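Long-range contact in rRNA adenine N-6-methyltransferase (PDB 6NVM), which dimethylates an adenine of 23S rRNA with S-adenosyl-L-methionine as methyl donor, lowering ribosomal affinity for macrolide, lincosamide and streptogramin B antibiotics: residues 190-195 and 218-223. Sequence-based numbering, arbitrary orientation.
Sequences PLFEWE and LRRRAE
Glu193 sits between Arg219 of the neighbouring strand and Arg221 just past its end, and meets each in a different way. Its side chain runs beside that of Arg219, both pointing the same way, and OE1 accepts a salt-bridge hydrogen bond from Arg219 NH1 at 3.2 Å. The donor comes from above the carboxylate plane, although OE1 stays near the guanidinium plane. Arg221 instead crosses Glu193 at about a right angle and lays one guanidinium face over the methylene: Glu193 CG is 3.3 Å from Arg221 NH1. Glu193 OE2, 3.4 Å from Arg221 NH1 but well out of the guanidinium plane, makes a salt bridge by charge alone, with no N-H pointing at it, while the in-plane edge of Arg221 goes to a water that NH1 donates to at 2.8 Å.

On the opposite face of the sheet the contacts are apolar. Leu218 CD2 presses on the six-membered ring of Trp194, 3.5 Å from its centroid. Arg220 CG, anti to the backbone N (chi1 -167°), lies over the Phe192 ring in a CH-pi contact, off centre toward the rim; beyond it the chain leads away and Arg220 NE hydrogen-bonds Ile159 O.

This alternation of faces belongs to the antiparallel pairing of strands 192-200 and 213-220, the outermost pair at one end of the seven-stranded sheet, with the 3-2-1-4-5-7-6 order of class I methyltransferases. Glu193 and Arg219 form the hydrogen-bonded pair, Glu193 N reaching Arg219 O at 2.8 Å and Arg219 N bonding back to Glu193 O. Past the strand ends, Arg221 N still bonds Leu191 O at 2.9 Å, and a water donates to both Leu191 O and Arg221 O.

Further out, Glu67 salt-bridges Arg219 NE, Trp189 O accepts a hydrogen bond from Arg221 NE, and the Trp189 ring makes a cation-pi contact with Arg221. Helix 146-155 packs against the apolar face, where Leu154 touches Phe192, Trp194 and Leu218.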
ATOM      1  N   PRO A 190       4.289   5.454 -10.308  1.00 27.97           N
ATOM      2  CA  PRO A 190       5.225   4.890 -11.291  1.00 27.53           C
ATOM      3  C   PRO A 190       5.946   3.652 -10.793  1.00 25.46           C
ATOM      4  O   PRO A 190       6.450   2.886 -11.619  1.00 27.05           O
ATOM      5  CB  PRO A 190       6.199   6.043 -11.554  1.00 30.74           C
ATOM      6  CG  PRO A 190       5.438   7.266 -11.201  1.00 31.07           C
ATOM      7  CD  PRO A 190       4.585   6.869 -10.033  1.00 27.80           C
ATOM      8  N   LEU A 191       5.994   3.421  -9.479  1.00 26.37           N
ATOM      9  CA  LEU A 191       6.664   2.256  -8.912  1.00 28.49           C
ATOM     10  C   LEU A 191       5.710   1.212  -8.360  1.00 28.91           C
ATOM     11  O   LEU A 191       6.053   0.028  -8.365  1.00 26.51           O
ATOM     12  CB  LEU A 191       7.615   2.674  -7.784  1.00 30.71           C
ATOM     13  CG  LEU A 191       8.727   3.674  -8.108  1.00 40.62           C
ATOM     14  CD1 LEU A 191       9.608   3.905  -6.878  1.00 44.07           C
ATOM     15  CD2 LEU A 191       9.553   3.194  -9.277  1.00 44.91           C
ATOM     16  N   PHE A 192       4.523   1.618  -7.900  1.00 29.64           N
ATOM     17  CA  PHE A 192       3.588   0.734  -7.216  1.00 30.16           C
ATOM     18  C   PHE A 192       2.178   0.872  -7.766  1.00 29.69           C
ATOM     19  O   PHE A 192       1.704   1.983  -8.017  1.00 32.39           O
ATOM     20  CB  PHE A 192       3.537   1.038  -5.720  1.00 29.30           C
ATOM     21  CG  PHE A 192       4.662   0.440  -4.945  1.00 29.88           C
ATOM     22  CD1 PHE A 192       5.863   1.116  -4.804  1.00 30.69           C
ATOM     23  CD2 PHE A 192       4.518  -0.802  -4.347  1.00 32.03           C
ATOM     24  CE1 PHE A 192       6.898   0.560  -4.094  1.00 28.63           C
ATOM     25  CE2 PHE A 192       5.550  -1.355  -3.627  1.00 27.95           C
ATOM     26  CZ  PHE A 192       6.740  -0.674  -3.506  1.00 28.50           C
ATOM     27  N   GLU A 193       1.506  -0.262  -7.924  1.00 29.96           N
ATOM     28  CA  GLU A 193       0.057  -0.295  -8.074  1.00 31.42           C
ATOM     29  C   GLU A 193      -0.579  -0.311  -6.685  1.00 28.94           C
ATOM     30  O   GLU A 193      -0.063  -0.947  -5.760  1.00 30.94           O
ATOM     31  CB  GLU A 193      -0.381  -1.524  -8.880  1.00 33.60           C
ATOM     32  CG  GLU A 193       0.331  -1.690 -10.223  1.00 36.84           C
ATOM     33  CD  GLU A 193       0.041  -3.032 -10.895  1.00 46.68           C
ATOM     34  OE1 GLU A 193      -0.561  -3.914 -10.255  1.00 45.27           O
ATOM     35  OE2 GLU A 193       0.419  -3.200 -12.074  1.00 50.87           O
ATOM     36  N   TRP A 194      -1.671   0.435  -6.529  1.00 31.31           N
ATOM     37  CA  TRP A 194      -2.448   0.475  -5.294  1.00 30.63           C
ATOM     38  C   TRP A 194      -3.846  -0.020  -5.634  1.00 35.51           C
ATOM     39  O   TRP A 194      -4.519   0.563  -6.489  1.00 34.95           O
ATOM     40  CB  TRP A 194      -2.522   1.891  -4.708  1.00 29.17           C
ATOM     41  CG  TRP A 194      -1.201   2.532  -4.335  1.00 29.41           C
ATOM     42  CD1 TRP A 194      -0.175   2.854  -5.176  1.00 31.41           C
ATOM     43  CD2 TRP A 194      -0.798   2.968  -3.030  1.00 33.56           C
ATOM     44  NE1 TRP A 194       0.851   3.446  -4.471  1.00 30.47           N
ATOM     45  CE2 TRP A 194       0.490   3.528  -3.153  1.00 33.58           C
ATOM     46  CE3 TRP A 194      -1.401   2.931  -1.767  1.00 35.12           C
ATOM     47  CZ2 TRP A 194       1.186   4.044  -2.062  1.00 35.14           C
ATOM     48  CZ3 TRP A 194      -0.706   3.436  -0.683  1.00 35.86           C
ATOM     49  CH2 TRP A 194       0.575   3.987  -0.837  1.00 37.25           C
ATOM     50  N   GLU A 195      -4.290  -1.075  -4.955  0.59 32.51           N
ATOM     51  CA  GLU A 195      -5.524  -1.753  -5.330  0.59 33.45           C
ATOM     52  C   GLU A 195      -6.424  -1.925  -4.114  0.59 32.39           C
ATOM     53  O   GLU A 195      -5.968  -2.364  -3.054  0.59 31.44           O
ATOM     54  CB  GLU A 195      -5.207  -3.110  -5.977  0.59 35.57           C
ATOM     55  CG  GLU A 195      -4.384  -2.987  -7.264  0.59 39.54           C
ATOM     56  CD  GLU A 195      -3.907  -4.326  -7.815  0.59 48.25           C
ATOM     57  OE1 GLU A 195      -4.079  -5.358  -7.133  0.59 50.14           O
ATOM     58  OE2 GLU A 195      -3.353  -4.340  -8.936  0.59 48.88           O
ATOM     59  N   LEU A 218      -0.686  -3.379  -2.219  1.00 32.45           N
ATOM     60  CA  LEU A 218       0.332  -2.738  -3.041  1.00 30.82           C
ATOM     61  C   LEU A 218       1.060  -3.807  -3.842  1.00 30.34           C
ATOM     62  O   LEU A 218       1.378  -4.874  -3.315  1.00 30.78           O
ATOM     63  CB  LEU A 218       1.352  -1.977  -2.187  1.00 31.90           C
ATOM     64  CG  LEU A 218       0.841  -0.994  -1.142  1.00 42.15           C
ATOM     65  CD1 LEU A 218       2.020  -0.297  -0.470  1.00 44.30           C
ATOM     66  CD2 LEU A 218      -0.086   0.010  -1.775  1.00 48.94           C
ATOM     67  N   ARG A 219       1.320  -3.526  -5.116  1.00 30.50           N
ATOM     68  CA  ARG A 219       2.157  -4.385  -5.947  1.00 30.75           C
ATOM     69  C   ARG A 219       3.292  -3.536  -6.492  1.00 31.64           C
ATOM     70  O   ARG A 219       3.044  -2.527  -7.160  1.00 28.91           O
ATOM     71  CB  ARG A 219       1.369  -5.020  -7.099  1.00 32.20           C
ATOM     72  CG  ARG A 219       0.049  -5.664  -6.679  1.00 41.29           C
ATOM     73  CD  ARG A 219      -0.653  -6.359  -7.847  1.00 50.63           C
ATOM     74  NE  ARG A 219       0.061  -7.569  -8.239  1.00 57.05           N
ATOM     75  CZ  ARG A 219       0.951  -7.644  -9.222  1.00 67.35           C
ATOM     76  NH1 ARG A 219       1.242  -6.578  -9.958  1.00 70.57           N
ATOM     77  NH2 ARG A 219       1.555  -8.798  -9.471  1.00 72.91           N
ATOM     78  N   ARG A 220       4.530  -3.938  -6.207  1.00 31.28           N
ATOM     79  CA  ARG A 220       5.679  -3.278  -6.811  1.00 30.88           C
ATOM     80  C   ARG A 220       5.789  -3.709  -8.268  1.00 31.72           C
ATOM     81  O   ARG A 220       5.906  -4.905  -8.558  1.00 32.34           O
ATOM     82  CB  ARG A 220       6.958  -3.619  -6.050  1.00 31.70           C
ATOM     83  CG  ARG A 220       8.135  -2.725  -6.431  1.00 34.50           C
ATOM     84  CD  ARG A 220       9.358  -3.027  -5.600  1.00 34.05           C
ATOM     85  NE  ARG A 220       9.965  -4.293  -5.998  1.00 37.19           N
ATOM     86  CZ  ARG A 220      10.713  -4.456  -7.084  1.00 45.88           C
ATOM     87  NH1 ARG A 220      10.951  -3.434  -7.896  1.00 49.16           N
ATOM     88  NH2 ARG A 220      11.225  -5.650  -7.359  1.00 48.74           N
ATOM     89  N   ARG A 221       5.741  -2.741  -9.183  1.00 26.99           N
ATOM     90  CA  ARG A 221       5.749  -3.053 -10.607  1.00 30.51           C
ATOM     91  C   ARG A 221       7.068  -3.695 -11.005  1.00 34.37           C
ATOM     92  O   ARG A 221       8.145  -3.229 -10.622  1.00 35.95           O
ATOM     93  CB  ARG A 221       5.529  -1.786 -11.439  1.00 33.63           C
ATOM     94  CG  ARG A 221       4.261  -1.011 -11.108  1.00 32.69           C
ATOM     95  CD  ARG A 221       4.150   0.248 -11.971  1.00 30.47           C
ATOM     96  NE  ARG A 221       3.020   1.086 -11.577  1.00 30.17           N
ATOM     97  CZ  ARG A 221       1.774   0.930 -12.010  1.00 34.77           C
ATOM     98  NH1 ARG A 221       1.468  -0.045 -12.860  1.00 35.34           N
ATOM     99  NH2 ARG A 221       0.825   1.752 -11.582  1.00 35.90           N
ATOM    100  N   ALA A 222       6.979  -4.760 -11.805  1.00 34.51           N
ATOM    101  CA  ALA A 222       8.187  -5.404 -12.311  1.00 41.68           C
ATOM    102  C   ALA A 222       9.023  -4.428 -13.128  1.00 46.00           C
ATOM    103  O   ALA A 222      10.251  -4.392 -12.994  1.00 48.95           O
ATOM    104  CB  ALA A 222       7.819  -6.634 -13.143  1.00 44.70           C
ATOM    105  N   GLU A 223       8.380  -3.626 -13.978  1.00 46.21           N
ATOM    106  CA  GLU A 223       9.061  -2.545 -14.686  1.00 47.41           C
ATOM    107  C   GLU A 223       8.489  -1.208 -14.226  1.00 39.57           C
ATOM    108  O   GLU A 223       7.280  -0.968 -14.396  1.00 38.12           O
ATOM    109  CB  GLU A 223       8.932  -2.699 -16.210  1.00 57.36           C
ATOM    110  CG  GLU A 223       7.515  -2.594 -16.785  1.00 66.59           C
ATOM    111  CD  GLU A 223       7.508  -2.409 -18.300  1.00 75.51           C
ATOM    112  OE1 GLU A 223       8.059  -3.274 -19.020  1.00 78.31           O
ATOM    113  OE2 GLU A 223       6.960  -1.384 -18.769  1.00 75.99           O
TER
HETATM  114  O   HOH W   1       8.422  -0.662  -9.647  1.00 33.81           O
HETATM  115  O   HOH W   2       2.995  -2.113 -14.021  0.83 39.13           O